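Local coordinates for RagB/SusD family nutrient uptake outer membrane protein (Bacteroides thetaiotaomicron, PDB 7KV2) that probably binds beta-glucan at the outer membrane as a surface glycan-binding protein of the SusD family, at residues D65-V70 / G296-T301; H95-F100 / T105-G110; E330-N335 / N340-N345; T408-A413 / H454-G459; Q47-A52 / N123-Y128. All coordinates share one frame; numbering follows the deposited sequence.

Contact 1 (D65-V70 / G296-T301)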
# COMPACT_ATOMS: atom_id res chain seq x y z
N ASP A 65 0.93 6.38 18.39
CA ASP A 65 0.22 7.69 18.46
C ASP A 65 0.27 8.46 17.14
O ASP A 65 -0.01 9.65 17.16
CB ASP A 65 0.74 8.51 19.65
CG ASP A 65 0.55 7.68 20.91
OD1 ASP A 65 -0.61 7.35 21.22
OD2 ASP A 65 1.57 7.26 21.49
N GLU A 66 0.45 7.77 16.01
CA GLU A 66 0.41 8.38 14.67
C GLU A 66 -0.49 7.61 13.70
O GLU A 66 -0.63 6.41 13.84
CB GLU A 66 1.80 8.35 14.05
CG GLU A 66 2.71 9.32 14.76
CD GLU A 66 4.10 9.41 14.18
OE1 GLU A 66 4.24 9.36 12.95
OE2 GLU A 66 5.01 9.61 15.01
N TYR A 67 -1.04 8.34 12.74
CA TYR A 67 -1.73 7.80 11.53
C TYR A 67 -0.76 7.87 10.37
O TYR A 67 -0.46 8.99 9.88
CB TYR A 67 -2.98 8.63 11.25
CG TYR A 67 -3.92 8.72 12.41
CD1 TYR A 67 -4.85 7.73 12.66
CD2 TYR A 67 -3.89 9.80 13.29
CE1 TYR A 67 -5.71 7.78 13.74
CE2 TYR A 67 -4.74 9.86 14.38
CZ TYR A 67 -5.67 8.87 14.59
OH TYR A 67 -6.54 8.88 15.65
N ASN A 68 -0.16 6.73 9.99
CA ASN A 68 0.80 6.63 8.86
C ASN A 68 0.33 5.52 7.89
O ASN A 68 1.10 4.64 7.53
CB ASN A 68 2.23 6.32 9.32
CG ASN A 68 2.99 7.36 10.14
OD1 ASN A 68 4.11 7.04 10.55
ND2 ASN A 68 2.42 8.52 10.42
N PRO A 69 -0.93 5.55 7.39
CA PRO A 69 -1.40 4.53 6.47
C PRO A 69 -0.44 4.44 5.27
O PRO A 69 -0.16 5.46 4.58
CB PRO A 69 -2.83 4.99 6.09
CG PRO A 69 -2.83 6.45 6.38
CD PRO A 69 -1.91 6.63 7.57
N VAL A 70 0.08 3.24 5.01
CA VAL A 70 1.30 3.08 4.21
C VAL A 70 1.05 3.48 2.75
O VAL A 70 1.91 4.04 2.13
CB VAL A 70 1.89 1.68 4.38
CG1 VAL A 70 0.97 0.56 3.89
CG2 VAL A 70 3.24 1.59 3.68
N GLY A 296 -10.23 -3.39 13.08
CA GLY A 296 -10.43 -2.66 11.83
C GLY A 296 -9.32 -1.67 11.51
O GLY A 296 -8.27 -1.68 12.16
N THR A 297 -9.52 -0.92 10.44
CA THR A 297 -8.58 0.10 9.94
C THR A 297 -9.16 1.47 10.22
O THR A 297 -10.37 1.65 10.19
CB THR A 297 -8.26 -0.10 8.44
OG1 THR A 297 -7.45 0.97 8.02
CG2 THR A 297 -9.47 -0.13 7.54
N ALA A 298 -8.29 2.44 10.42
CA ALA A 298 -8.66 3.85 10.54
C ALA A 298 -8.81 4.49 9.17
O ALA A 298 -9.30 5.63 9.12
CB ALA A 298 -7.57 4.57 11.31
N LEU A 299 -8.36 3.83 8.09
CA LEU A 299 -8.16 4.53 6.78
C LEU A 299 -9.44 5.25 6.35
O LEU A 299 -9.38 6.44 6.00
CB LEU A 299 -7.58 3.59 5.72
CG LEU A 299 -7.47 4.16 4.31
CD1 LEU A 299 -6.56 5.36 4.26
CD2 LEU A 299 -7.01 3.14 3.29
N PRO A 300 -10.62 4.60 6.33
CA PRO A 300 -11.85 5.26 5.88
C PRO A 300 -12.19 6.50 6.72
O PRO A 300 -12.68 7.44 6.17
CB PRO A 300 -12.91 4.16 5.93
CG PRO A 300 -12.11 2.90 5.77
CD PRO A 300 -10.86 3.17 6.58
N THR A 301 -11.93 6.48 8.02
CA THR A 301 -12.19 7.67 8.88
C THR A 301 -11.28 8.80 8.37
O THR A 301 -11.74 9.96 8.28
CB THR A 301 -11.96 7.37 10.36
OG1 THR A 301 -12.95 6.41 10.81
CG2 THR A 301 -12.07 8.64 11.18

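Contact 2 (H95-F100 / T105-G110). With EDO (1,2-ethanediol), chain D.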
# COMPACT_ATOMS: atom_id res chain seq x y z
N HIS A 95 1.82 17.13 5.10
CA HIS A 95 1.88 18.35 4.24
C HIS A 95 3.34 18.62 3.86
O HIS A 95 3.65 18.88 2.64
CB HIS A 95 1.22 19.51 4.97
CG HIS A 95 -0.24 19.38 5.09
ND1 HIS A 95 -1.07 19.64 4.01
CD2 HIS A 95 -1.03 19.04 6.14
CE1 HIS A 95 -2.32 19.47 4.41
NE2 HIS A 95 -2.34 19.12 5.71
N LEU A 96 4.26 18.48 4.81
CA LEU A 96 5.68 18.70 4.49
C LEU A 96 6.19 17.67 3.48
O LEU A 96 6.83 18.06 2.48
CB LEU A 96 6.50 18.69 5.78
CG LEU A 96 6.14 19.75 6.82
CD1 LEU A 96 7.09 19.60 8.01
CD2 LEU A 96 6.24 21.15 6.26
N MET A 97 5.91 16.37 3.68
CA MET A 97 6.36 15.34 2.72
C MET A 97 5.81 15.65 1.32
O MET A 97 6.51 15.41 0.32
CB MET A 97 5.82 13.98 3.15
CG MET A 97 6.46 13.44 4.39
SD MET A 97 5.45 12.09 5.14
CE MET A 97 5.53 10.88 3.82
N MET A 98 4.54 16.05 1.25
CA MET A 98 3.86 16.28 -0.04
C MET A 98 4.59 17.39 -0.81
O MET A 98 4.71 17.27 -2.03
CB MET A 98 2.39 16.64 0.21
CG MET A 98 1.67 17.10 -1.02
SD MET A 98 1.76 18.89 -1.28
CE MET A 98 0.33 19.24 -2.31
N ASN A 99 5.04 18.42 -0.10
CA ASN A 99 5.73 19.59 -0.70
C ASN A 99 7.26 19.43 -0.67
O ASN A 99 7.95 20.44 -0.85
CB ASN A 99 5.24 20.86 -0.01
CG ASN A 99 5.53 22.10 -0.82
OD1 ASN A 99 5.53 22.03 -2.05
ND2 ASN A 99 5.79 23.21 -0.13
N PHE A 100 7.77 18.22 -0.48
CA PHE A 100 9.22 17.86 -0.54
C PHE A 100 10.03 18.76 0.42
O PHE A 100 11.16 19.13 0.04
CB PHE A 100 9.72 17.94 -1.99
CG PHE A 100 8.81 17.25 -2.97
CD1 PHE A 100 8.36 15.96 -2.71
CD2 PHE A 100 8.36 17.89 -4.11
CE1 PHE A 100 7.47 15.33 -3.57
CE2 PHE A 100 7.47 17.26 -4.97
CZ PHE A 100 7.03 15.99 -4.70
N THR A 105 12.79 16.71 12.53
CA THR A 105 12.04 17.01 13.77
C THR A 105 10.53 17.18 13.53
O THR A 105 9.84 17.53 14.48
CB THR A 105 12.63 18.27 14.45
OG1 THR A 105 12.56 19.32 13.49
CG2 THR A 105 14.06 18.05 14.93
N ASN A 106 10.01 16.97 12.31
CA ASN A 106 8.54 17.07 12.04
C ASN A 106 8.23 16.03 10.95
O ASN A 106 7.79 16.43 9.85
CB ASN A 106 8.08 18.47 11.62
CG ASN A 106 6.65 18.80 11.99
OD1 ASN A 106 5.91 17.98 12.53
ND2 ASN A 106 6.25 20.04 11.72
N MET A 107 8.56 14.78 11.23
CA MET A 107 8.52 13.69 10.23
C MET A 107 7.61 12.57 10.74
O MET A 107 7.30 12.55 11.93
CB MET A 107 9.91 13.15 9.92
CG MET A 107 10.36 13.48 8.50
SD MET A 107 9.27 12.57 7.29
CE MET A 107 9.84 10.90 7.60
N ILE A 108 7.12 11.72 9.84
CA ILE A 108 6.35 10.54 10.27
C ILE A 108 7.35 9.59 10.93
O ILE A 108 8.54 9.56 10.52
CB ILE A 108 5.54 9.93 9.11
CG1 ILE A 108 6.38 9.57 7.89
CG2 ILE A 108 4.43 10.89 8.77
CD1 ILE A 108 5.82 8.42 7.08
N TYR A 109 6.89 8.89 11.94
CA TYR A 109 7.73 7.99 12.77
C TYR A 109 7.00 6.65 13.04
O TYR A 109 7.67 5.63 13.24
CB TYR A 109 8.11 8.78 14.03
CG TYR A 109 9.28 8.27 14.84
CD1 TYR A 109 10.07 7.22 14.41
CD2 TYR A 109 9.59 8.88 16.04
CE1 TYR A 109 11.12 6.75 15.19
CE2 TYR A 109 10.65 8.43 16.82
CZ TYR A 109 11.41 7.36 16.39
OH TYR A 109 12.47 6.91 17.13
N GLY A 110 5.66 6.63 12.98
CA GLY A 110 4.87 5.41 13.23
C GLY A 110 5.28 4.27 12.30
O GLY A 110 5.49 3.12 12.75
C1 EDO D . 10.00 12.70 14.30
O1 EDO D . 10.01 13.99 13.82
C2 EDO D . 10.68 12.62 15.62
O2 EDO D . 12.08 12.70 15.48

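Contact 3 (E330-N335 / N340-N345)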
# COMPACT_ATOMS: atom_id res chain seq x y z
N GLU A 330 -10.66 14.31 -14.03
CA GLU A 330 -10.63 14.79 -15.44
C GLU A 330 -9.71 13.97 -16.34
O GLU A 330 -9.92 14.05 -17.54
CB GLU A 330 -10.17 16.25 -15.49
CG GLU A 330 -11.14 17.17 -14.83
CD GLU A 330 -10.73 18.64 -14.83
OE1 GLU A 330 -9.50 18.93 -14.87
OE2 GLU A 330 -11.66 19.47 -14.71
N ARG A 331 -8.76 13.18 -15.83
CA ARG A 331 -7.81 12.45 -16.71
C ARG A 331 -8.50 11.20 -17.28
O ARG A 331 -8.04 10.72 -18.33
CB ARG A 331 -6.47 12.21 -16.01
CG ARG A 331 -6.24 10.86 -15.34
CD ARG A 331 -4.77 10.63 -14.91
NE ARG A 331 -4.26 11.77 -14.12
CZ ARG A 331 -4.21 11.82 -12.78
NH1 ARG A 331 -4.65 10.81 -12.04
NH2 ARG A 331 -3.73 12.89 -12.17
N TYR A 332 -9.62 10.75 -16.70
CA TYR A 332 -10.40 9.57 -17.16
C TYR A 332 -11.33 9.91 -18.32
O TYR A 332 -12.02 10.93 -18.28
CB TYR A 332 -11.26 8.99 -16.02
CG TYR A 332 -10.43 8.31 -14.95
CD1 TYR A 332 -9.90 7.04 -15.14
CD2 TYR A 332 -10.07 9.00 -13.80
CE1 TYR A 332 -9.09 6.43 -14.17
CE2 TYR A 332 -9.30 8.40 -12.82
CZ TYR A 332 -8.77 7.12 -13.01
OH TYR A 332 -7.93 6.56 -12.06
N SER A 333 -11.42 8.98 -19.27
CA SER A 333 -12.53 8.91 -20.25
C SER A 333 -13.86 8.62 -19.51
O SER A 333 -13.85 7.96 -18.45
CB SER A 333 -12.16 7.91 -21.32
OG SER A 333 -13.29 7.43 -21.99
N ASN A 334 -14.98 9.16 -20.01
CA ASN A 334 -16.37 9.00 -19.48
C ASN A 334 -16.78 7.53 -19.30
O ASN A 334 -17.63 7.25 -18.43
CB ASN A 334 -17.43 9.59 -20.43
CG ASN A 334 -17.44 11.09 -20.44
OD1 ASN A 334 -17.32 11.72 -19.39
ND2 ASN A 334 -17.55 11.66 -21.63
N ASN A 335 -16.25 6.64 -20.11
CA ASN A 335 -16.63 5.20 -20.07
C ASN A 335 -15.53 4.38 -19.36
O ASN A 335 -15.65 3.14 -19.37
CB ASN A 335 -16.86 4.66 -21.47
CG ASN A 335 -15.60 4.83 -22.29
OD1 ASN A 335 -14.98 5.88 -22.23
ND2 ASN A 335 -15.22 3.80 -23.01
N ASN A 340 -15.35 6.57 -11.66
CA ASN A 340 -16.29 6.65 -10.51
C ASN A 340 -15.89 5.70 -9.38
O ASN A 340 -16.20 6.03 -8.20
CB ASN A 340 -17.75 6.53 -10.95
CG ASN A 340 -18.13 7.66 -11.89
OD1 ASN A 340 -17.33 8.55 -12.18
ND2 ASN A 340 -19.33 7.57 -12.43
N ALA A 341 -15.13 4.63 -9.68
CA ALA A 341 -14.70 3.68 -8.64
C ALA A 341 -13.56 4.31 -7.83
O ALA A 341 -13.26 3.81 -6.73
CB ALA A 341 -14.23 2.40 -9.23
N THR A 342 -12.89 5.30 -8.42
CA THR A 342 -11.75 6.03 -7.79
C THR A 342 -12.26 7.30 -7.13
O THR A 342 -11.79 7.63 -5.99
CB THR A 342 -10.64 6.33 -8.80
OG1 THR A 342 -10.15 5.08 -9.31
CG2 THR A 342 -9.52 7.16 -8.22
N CYS A 343 -13.10 8.06 -7.82
CA CYS A 343 -13.44 9.47 -7.47
C CYS A 343 -14.93 9.51 -7.12
O CYS A 343 -15.75 9.44 -8.02
CB CYS A 343 -13.17 10.40 -8.64
SG CYS A 343 -11.56 10.22 -9.44
N TRP A 344 -15.28 9.61 -5.84
CA TRP A 344 -16.68 9.69 -5.39
C TRP A 344 -17.00 11.18 -5.29
O TRP A 344 -16.31 11.89 -4.56
CB TRP A 344 -16.90 8.95 -4.07
CG TRP A 344 -18.25 9.21 -3.49
CD1 TRP A 344 -19.47 8.99 -4.09
CD2 TRP A 344 -18.54 9.77 -2.20
NE1 TRP A 344 -20.49 9.35 -3.24
CE2 TRP A 344 -19.94 9.81 -2.06
CE3 TRP A 344 -17.74 10.15 -1.12
CZ2 TRP A 344 -20.56 10.34 -0.94
CZ3 TRP A 344 -18.37 10.62 0.02
CH2 TRP A 344 -19.75 10.72 0.11
N ASN A 345 -17.92 11.65 -6.13
CA ASN A 345 -18.32 13.08 -6.19
C ASN A 345 -19.33 13.35 -5.08
O ASN A 345 -20.59 13.42 -5.34
CB ASN A 345 -18.85 13.41 -7.59
CG ASN A 345 -18.90 14.90 -7.86
OD1 ASN A 345 -18.84 15.70 -6.93
ND2 ASN A 345 -18.95 15.26 -9.14

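Contact 4 (T408-A413 / H454-G459)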
# COMPACT_ATOMS: atom_id res chain seq x y z
N THR A 408 0.22 -7.62 -11.85
CA THR A 408 0.94 -8.73 -12.51
C THR A 408 1.00 -8.47 -14.02
O THR A 408 2.07 -8.59 -14.61
CB THR A 408 0.25 -10.07 -12.22
OG1 THR A 408 0.04 -10.23 -10.83
CG2 THR A 408 1.08 -11.22 -12.73
N LEU A 409 -0.14 -8.21 -14.65
CA LEU A 409 -0.25 -8.02 -16.12
C LEU A 409 0.58 -6.80 -16.56
O LEU A 409 1.32 -6.91 -17.57
CB LEU A 409 -1.72 -7.87 -16.51
CG LEU A 409 -2.61 -9.12 -16.43
CD1 LEU A 409 -4.07 -8.73 -16.59
CD2 LEU A 409 -2.26 -10.17 -17.47
N LEU A 410 0.48 -5.69 -15.85
CA LEU A 410 1.21 -4.46 -16.22
C LEU A 410 2.71 -4.67 -15.98
O LEU A 410 3.52 -4.18 -16.81
CB LEU A 410 0.62 -3.28 -15.45
CG LEU A 410 -0.80 -2.93 -15.90
CD1 LEU A 410 -1.41 -1.80 -15.07
CD2 LEU A 410 -0.85 -2.55 -17.36
N ASN A 411 3.10 -5.33 -14.89
CA ASN A 411 4.53 -5.67 -14.61
C ASN A 411 5.10 -6.48 -15.80
O ASN A 411 6.19 -6.12 -16.30
CB ASN A 411 4.69 -6.51 -13.34
CG ASN A 411 4.61 -5.76 -12.02
OD1 ASN A 411 4.52 -4.54 -11.99
ND2 ASN A 411 4.67 -6.51 -10.93
N ALA A 412 4.38 -7.53 -16.23
CA ALA A 412 4.80 -8.39 -17.37
C ALA A 412 4.89 -7.55 -18.65
O ALA A 412 5.90 -7.62 -19.33
CB ALA A 412 3.86 -9.56 -17.51
N ALA A 413 3.86 -6.77 -19.00
CA ALA A 413 3.91 -5.88 -20.18
C ALA A 413 5.19 -5.02 -20.12
O ALA A 413 5.96 -4.96 -21.12
CB ALA A 413 2.67 -5.03 -20.25
N HIS A 454 -1.05 4.39 -13.64
CA HIS A 454 -1.52 5.66 -13.06
C HIS A 454 -3.06 5.61 -12.95
O HIS A 454 -3.59 6.00 -11.92
CB HIS A 454 -1.02 6.82 -13.95
CG HIS A 454 -1.27 8.16 -13.36
ND1 HIS A 454 -1.20 9.31 -14.11
CD2 HIS A 454 -1.57 8.52 -12.10
CE1 HIS A 454 -1.43 10.34 -13.33
NE2 HIS A 454 -1.70 9.89 -12.08
N LEU A 455 -3.72 5.18 -14.02
CA LEU A 455 -5.20 5.08 -14.09
C LEU A 455 -5.69 3.98 -13.13
O LEU A 455 -6.76 4.16 -12.54
CB LEU A 455 -5.58 4.75 -15.54
CG LEU A 455 -5.33 5.84 -16.59
CD1 LEU A 455 -5.65 5.32 -17.99
CD2 LEU A 455 -6.18 7.07 -16.34
N GLU A 456 -4.92 2.91 -12.99
CA GLU A 456 -5.32 1.64 -12.33
C GLU A 456 -5.22 1.71 -10.79
O GLU A 456 -6.05 1.07 -10.10
CB GLU A 456 -4.44 0.51 -12.88
CG GLU A 456 -4.82 -0.86 -12.39
CD GLU A 456 -6.17 -1.43 -12.78
OE1 GLU A 456 -6.82 -0.87 -13.70
OE2 GLU A 456 -6.58 -2.43 -12.12
N PHE A 457 -4.25 2.42 -10.24
CA PHE A 457 -3.83 2.28 -8.83
C PHE A 457 -3.89 3.58 -8.03
O PHE A 457 -3.18 3.69 -7.06
CB PHE A 457 -2.40 1.71 -8.77
CG PHE A 457 -2.21 0.37 -9.43
CD1 PHE A 457 -2.93 -0.73 -8.99
CD2 PHE A 457 -1.37 0.23 -10.53
CE1 PHE A 457 -2.78 -1.96 -9.61
CE2 PHE A 457 -1.22 -1.01 -11.15
CZ PHE A 457 -1.92 -2.10 -10.68
N VAL A 458 -4.75 4.51 -8.35
CA VAL A 458 -4.87 5.75 -7.53
C VAL A 458 -5.12 5.33 -6.09
O VAL A 458 -6.04 4.55 -5.83
CB VAL A 458 -5.96 6.69 -8.02
CG1 VAL A 458 -6.23 7.81 -7.01
CG2 VAL A 458 -5.67 7.25 -9.43
N GLY A 459 -4.35 5.85 -5.14
CA GLY A 459 -4.64 5.66 -3.71
C GLY A 459 -4.18 4.32 -3.19
O GLY A 459 -4.49 4.00 -2.05

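Contact 5 (Q47-A52 / N123-Y128)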
# COMPACT_ATOMS: atom_id res chain seq x y z
N GLN A 47 4.41 -21.57 16.09
CA GLN A 47 3.22 -21.18 15.27
C GLN A 47 2.61 -19.89 15.81
O GLN A 47 2.23 -19.03 14.99
CB GLN A 47 2.18 -22.31 15.22
CG GLN A 47 2.65 -23.48 14.37
CD GLN A 47 1.56 -24.47 14.08
OE1 GLN A 47 0.72 -24.25 13.21
NE2 GLN A 47 1.57 -25.59 14.79
N GLU A 48 2.51 -19.73 17.13
CA GLU A 48 1.95 -18.48 17.72
C GLU A 48 2.87 -17.30 17.40
O GLU A 48 2.34 -16.19 17.12
CB GLU A 48 1.75 -18.64 19.22
CG GLU A 48 0.67 -19.64 19.58
CD GLU A 48 0.63 -19.91 21.07
OE1 GLU A 48 1.42 -19.26 21.80
OE2 GLU A 48 -0.16 -20.78 21.49
N ALA A 49 4.19 -17.50 17.44
CA ALA A 49 5.21 -16.50 17.05
C ALA A 49 5.11 -16.15 15.55
O ALA A 49 5.33 -14.97 15.19
CB ALA A 49 6.60 -17.02 17.35
N VAL A 50 4.87 -17.14 14.69
CA VAL A 50 4.72 -16.88 13.23
C VAL A 50 3.48 -15.98 13.04
O VAL A 50 3.61 -14.94 12.38
CB VAL A 50 4.66 -18.18 12.40
CG1 VAL A 50 4.38 -17.89 10.93
CG2 VAL A 50 5.95 -18.98 12.53
N VAL A 51 2.35 -16.31 13.67
CA VAL A 51 1.13 -15.46 13.62
C VAL A 51 1.50 -14.06 14.11
O VAL A 51 1.18 -13.08 13.40
CB VAL A 51 -0.03 -16.09 14.41
CG1 VAL A 51 -1.22 -15.14 14.50
CG2 VAL A 51 -0.45 -17.42 13.80
N ALA A 52 2.20 -13.94 15.24
CA ALA A 52 2.58 -12.61 15.78
C ALA A 52 3.40 -11.81 14.76
O ALA A 52 3.27 -10.58 14.75
CB ALA A 52 3.32 -12.76 17.08
N ASN A 123 12.73 -12.02 13.15
CA ASN A 123 14.04 -12.46 13.72
C ASN A 123 13.80 -13.41 14.91
O ASN A 123 14.55 -14.42 15.02
CB ASN A 123 14.89 -11.23 14.05
CG ASN A 123 15.42 -10.56 12.80
OD1 ASN A 123 15.41 -11.14 11.71
ND2 ASN A 123 15.98 -9.37 12.99
N ASP A 124 12.83 -13.10 15.77
CA ASP A 124 12.46 -13.93 16.95
C ASP A 124 12.15 -15.35 16.50
O ASP A 124 12.66 -16.30 17.13
CB ASP A 124 11.22 -13.43 17.71
CG ASP A 124 11.42 -12.17 18.54
OD1 ASP A 124 12.57 -11.84 18.85
OD2 ASP A 124 10.41 -11.56 18.88
N VAL A 125 11.35 -15.51 15.44
CA VAL A 125 10.98 -16.86 14.93
C VAL A 125 12.22 -17.62 14.45
O VAL A 125 12.30 -18.85 14.72
CB VAL A 125 9.88 -16.78 13.86
CG1 VAL A 125 9.73 -18.08 13.09
CG2 VAL A 125 8.55 -16.38 14.50
N ILE A 126 13.14 -16.97 13.73
CA ILE A 126 14.37 -17.65 13.24
C ILE A 126 15.19 -18.10 14.47
O ILE A 126 15.77 -19.21 14.42
CB ILE A 126 15.19 -16.73 12.32
CG1 ILE A 126 14.39 -16.33 11.07
CG2 ILE A 126 16.53 -17.38 11.94
CD1 ILE A 126 13.80 -17.50 10.30
N THR A 127 15.24 -17.27 15.50
CA THR A 127 15.99 -17.55 16.76
C THR A 127 15.32 -18.77 17.42
O THR A 127 16.01 -19.79 17.60
CB THR A 127 16.08 -16.31 17.66
OG1 THR A 127 16.91 -15.36 16.99
CG2 THR A 127 16.66 -16.58 19.03
N TYR A 128 14.02 -18.73 17.64
CA TYR A 128 13.26 -19.86 18.23
C TYR A 128 13.52 -21.17 17.47
O TYR A 128 13.68 -22.19 18.16
CB TYR A 128 11.77 -19.57 18.26
CG TYR A 128 11.42 -18.34 19.04
CD1 TYR A 128 12.29 -17.80 19.97
CD2 TYR A 128 10.19 -17.74 18.86
CE1 TYR A 128 11.94 -16.68 20.70
CE2 TYR A 128 9.82 -16.62 19.58
CZ TYR A 128 10.71 -16.08 20.49
OH TYR A 128 10.30 -15.00 21.21

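Contact 1 (D65-V70 / G296-T301)
P69 and L299 meet through aliphatic carbons, the proline CB lying 4.2 Å from L299 CD1. Beside them Y67 CD1 rests 4.4 Å from A298 CB, with the alanine methyl near the plane of the phenol ring, at its edge. L299 extends this branch to the proline because its CG stands anti to the backbone N (chi1 174°). The touch is light and wholly apolar, with no hydrogen bond between the segments. It joins the loop ahead of helix 70-75 to the start of helix 299-303, and so links the two sequence-family regions of the SusD fold. An ST turn leads into the latter helix: T297 OG1 accepts from L299 N at 3.0 Å in a nearly straight bond (168°), while D61 OD2 bonds to both T297 OG1 and A298 N. In the loop, the N68 carboxamide bonds back onto the chain. Its ND2 donates to Y67 O at 3.0 Å, from above the carbonyl plane, and to the anti lone pair of E66 OE1 at 3.2 Å. The same E66 oxygen accepts from Y109 N and G110 N, and N68 OD1 accepts from L111 N, which fixes the loop on the N-terminal end of helix 110-130.

Contact 2 (H95-F100 / T105-G110)
M97 and M107 are where the backbones come nearest, CA to CA 8.0 Å, the end of helix 92-98 facing a loop that runs on to helix 110-130. The helix closes in a Schellman motif, with F100 at positive phi as C-prime, F100 N bonded to M97 O and E101 N to L96 O. From the last turn, L96 and M97 project at the loop, and each crosses its partner at about a right angle. L96 puts its CD1 branch against N106, 3.7 Å from the backbone O and 3.8 Å from ND2 of that residue. M97 touches with the outer part of its chain: CG meets M107 SD at 4.1 Å, and the bend at chi3 (63°) carries SD and CE onto I108. There SD lies 3.8 Å from I108 CG1, and CE is 4.1 Å from I108 CD1. I108 takes a crowded position, CG1 between the backbone N and the carbonyl carbon (chi1 56°). An alanine in place of M97 is likely to open a gap between helix and loop, leaving I108 CG1 and M107 SD without their partner. A 1,2-ethanediol, probably from the crystallisation liquor, sits on the loop, bonded to P104 O and K501 N; the diol O1 accepts from M107 N at 3.1 Å, with an N-H...O angle of 162°.

Contact 3 (E330-N335 / N340-N345)
Y332 meets T342 and C343 through side chains alone: Y332 CA lies 10.1 Å from T342 CA and 10.2 Å from C343 CA. The first segment leaves helix 326-331, runs extended through Y332 and S333 and turns at N334, whereas the second finishes helix 337-342 and passes at C343 directly into strand 343-345. Y332 spans the distance with its ring. With CG anti to the carbonyl carbon (chi1 -70°), the phenol reaches out toward the second segment and crosses the T342 side chain at about a right angle. Its OH comes 3.8 Å from T342 OG1 and 4.2 Å from T342 CG2, while CE2 makes a loose apolar approach to C343 SG at 4.5 Å. Both OG1 and SG lie oblique to the ring. Helix 326-331, a short loop, helix 337-342 and strand 343-345 follow in succession, and the strand pairs antiparallel with strand 373-375. The two hydroxyls have stronger partners than each other. Y332 OH is bonded to L455 O, a backbone carbonyl near the end of helix 446-456, and T342 OG1 to R338 O, one turn back in its own helix. Each polar end is therefore satisfied although buried, and what passes between tyrosine and threonine is packing. C343 SG is carried toward the ring by a first torsion of -48°, and the same side chain also packs on T328 and Y329 of helix 326-331, the helix that Y332 follows.

Contact 4 (T408-A413 / H454-G459)
L410 is the residue of helix 405-417 that meets E456 and F457 at the end of helix 446-456, and the residues around it in the segment serve other neighbours. T408, the first of the six, points away and packs on M222 and I247, while L409 lies on Y428 of helix 425-435. L410 itself turns to the contact, its CA 9.7 Å from E456 CA. CG stands anti to the carbonyl carbon (chi1 -68°), and the extended chain beyond it brings the CD1 branch to 4.0 Å from F457 CE2 and 4.4 Å from E456 CB. The leucine and phenylalanine side chains run antiparallel and overlap near their ends, the methyl meeting the ring obliquely. N411, next along, bonds through OD1 to R453 NH1, and A412 closes a helical turn by giving its N to T408 O at 3.0 Å. In the second segment F457 is the first residue to leave helical geometry, and its ring is also overlaid by its predecessor: E456 CG sits 3.5 Å above the ring plane, over its centre. In E456, chi1 (-175°) sets CG over the ring, and the bend at chi2 (65°) turns the carboxylate off to R338, R404, R435 and S406. This divides one buried side chain in two: its methylenes pack against leucine and phenylalanine, while the arginines would probably keep the carboxylate ionised within the helical, TPR-related core of the protein.

Contact 5 (Q47-A52 / N123-Y128)
An antiparallel helix pair in the TPR-related helical scaffold packs A49 of helix 43-53 against V125 of helix 110-130. The axes of the two short segments approach to 9.4 Å, and their directions differ by 163°. The backbones come nearest, CA to CA 6.2 Å, between A49 and V125, where A49 offers only a methyl. A49 CB presses on V125 CG2 at 3.5 Å, a close approach, and CG2 also lies 3.6 Å from A49 O. The valine uses both branches: with CG1 anti to the backbone N (chi1 166°), CG1 reaches V50 CG2 at 3.9 Å, and the two valines cross at about a right angle. Y128, one turn further along its helix, also reaches the alanine methyl, at about a right angle to the valine's approach. Its ring has A49 CB in plane at the edge, 3.9 Å from CE2, with D124 O 3.0 Å above one face, offset toward the rim. No hydrogen bond joins the two segments; the contact is van der Waals packing, side chain on side chain and on the A49 backbone. Beyond the pair, F40 stacks on the Y128 ring, and helix 137-162 touches both partners, Q146 at V50 and V147 at V125.

All five contacts are buried packing without a hydrogen bond between their own segments, but they differ in place. Contacts 1 and 4 lie nearest the centre of the chain, about 12 and 13 Å from it and on opposite sides; contact 5 is the most peripheral, at about 24 Å. Contacts 1 and 2 touch at the N-terminal end of helix 110-130, whose later turns carry contact 5. Contacts 3 and 4 touch at the end of helix 446-456. Their chemistry differs: a proline-leucine touch and a tyrosine edge on alanine in 1, thioethers in 2, hydroxyls bonded outside the contact in 3, a charged side chain in 4, small aliphatics and a tyrosine edge in 5.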